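PDB 3E6Z: cation efflux system protein CusF from Escherichia coli, which binds one copper ion per polypeptide as a periplasmic metallochaperone of the Cus efflux system, which gives the bacterium resistance to copper and silver. Local coordinates for residues 29-32 with 33-36. The protein carries 1 engineered substitution. Sequence-based numbering, arbitrary orientation.
Sequences DPIA and AVNA. Engineered in segment 33-36: A36 (natural residue Trp).
I31 and A36 pair antiparallel through two backbone hydrogen bonds and close a tight chain reversal. I31 N gives its hydrogen to A36 O at 2.9 Å, and A36 N reaches back to I31 O at 3.0 Å, nearly straight at 173°. At the bend, N35 N donates a hydrogen bond to A32 O at 3.0 Å, coming from well above the carbonyl plane, while V34 N adds a weak, longer bond to I31 O. N35, with both phi and psi near +50°, faces I31 together with A36, which makes a G1 beta bulge. From CB of I31, V34 CG2 lies 3.9 Å away and the CB of A36, an engineered residue that replaces tryptophan, 4.1 Å. I31 CG2, anti to the backbone N, meets V34 CG2 at 3.8 Å; the two side chains point the same way. I31 CG1, beside the backbone N, carries CD1 on in an extended chain (chi2 174°), and neither atom packs closely against 33-36. On the far side of the pair, P30 CB rests 3.5 Å from A36 O. The hairpin-like loop links strand 23-28 to strand 39-44 in the OB-fold barrel, with the A36 side chain about 5 Å from the copper(II) ion held by H28, M39 and M41. I31 packs on I8 and A10 of strand 8-18, V34 also touches I8, and D29 OD2 hydrogen-bonds T11 OG1, the two backbones also pairing.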
loop_
_atom_site.group_PDB
_atom_site.type_symbol
_atom_site.label_atom_id
_atom_site.label_comp_id
_atom_site.label_asym_id
_atom_site.label_seq_id
_atom_site.Cartn_x
_atom_site.Cartn_y
_atom_site.Cartn_z
ATOM N N ASP A 29 -1.073 -8.798 2.931
ATOM C CA ASP A 29 -1.115 -9.749 4.066
ATOM C C ASP A 29 -1.986 -9.164 5.139
ATOM O O ASP A 29 -2.320 -7.957 5.115
ATOM C CB ASP A 29 0.299 -9.980 4.542
ATOM C CG ASP A 29 1.172 -10.488 3.407
ATOM O OD1 ASP A 29 0.691 -11.467 2.665
ATOM O OD2 ASP A 29 2.299 -10.059 3.313
ATOM N N PRO A 30 -2.430 -9.981 6.107
ATOM C CA PRO A 30 -3.239 -9.383 7.204
ATOM C C PRO A 30 -2.499 -8.195 7.828
ATOM O O PRO A 30 -1.250 -8.199 7.983
ATOM C CB PRO A 30 -3.441 -10.571 8.169
ATOM C CG PRO A 30 -3.280 -11.789 7.293
ATOM C CD PRO A 30 -2.204 -11.412 6.314
ATOM N N ILE A 31 -3.322 -7.236 8.231
ATOM C CA ILE A 31 -2.728 -6.015 8.883
ATOM C C ILE A 31 -3.232 -5.915 10.347
ATOM O O ILE A 31 -4.401 -5.528 10.560
ATOM C CB ILE A 31 -3.092 -4.720 8.172
ATOM C CG1 ILE A 31 -2.774 -4.774 6.647
ATOM C CG2 ILE A 31 -2.286 -3.526 8.843
ATOM C CD1 ILE A 31 -3.239 -3.624 5.911
ATOM N N ALA A 32 -2.376 -6.233 11.284
ATOM C CA ALA A 32 -2.750 -6.274 12.695
ATOM C C ALA A 32 -3.311 -4.974 13.189
ATOM O O ALA A 32 -4.314 -4.974 13.966
ATOM C CB ALA A 32 -1.495 -6.680 13.538
ATOM N N ALA A 33 -2.679 -3.846 12.850
ATOM C CA ALA A 33 -3.030 -2.580 13.495
ATOM C C ALA A 33 -4.451 -2.207 13.238
ATOM O O ALA A 33 -5.028 -1.428 14.034
ATOM C CB ALA A 33 -2.145 -1.465 13.030
ATOM N N VAL A 34 -5.041 -2.621 12.142
ATOM C CA VAL A 34 -6.380 -2.298 11.773
ATOM C C VAL A 34 -7.295 -3.527 11.743
ATOM O O VAL A 34 -8.412 -3.475 11.235
ATOM C CB VAL A 34 -6.476 -1.495 10.454
ATOM C CG1 VAL A 34 -5.792 -0.149 10.593
ATOM C CG2 VAL A 34 -5.899 -2.281 9.283
ATOM N N ASN A 35 -6.801 -4.665 12.251
ATOM C CA ASN A 35 -7.577 -5.930 12.250
ATOM C C ASN A 35 -8.139 -6.217 10.846
ATOM O O ASN A 35 -9.322 -6.507 10.685
ATOM C CB ASN A 35 -8.651 -5.918 13.322
ATOM C CG ASN A 35 -8.042 -5.979 14.718
ATOM O OD1 ASN A 35 -7.261 -6.874 15.034
ATOM N ND2 ASN A 35 -8.412 -5.006 15.576
ATOM N N ALA A 36 -7.261 -6.164 9.840
ATOM C CA ALA A 36 -7.657 -6.514 8.426
ATOM C C ALA A 36 -7.162 -7.880 8.099
ATOM O O ALA A 36 -6.022 -8.235 8.498
ATOM C CB ALA A 36 -7.058 -5.544 7.485
#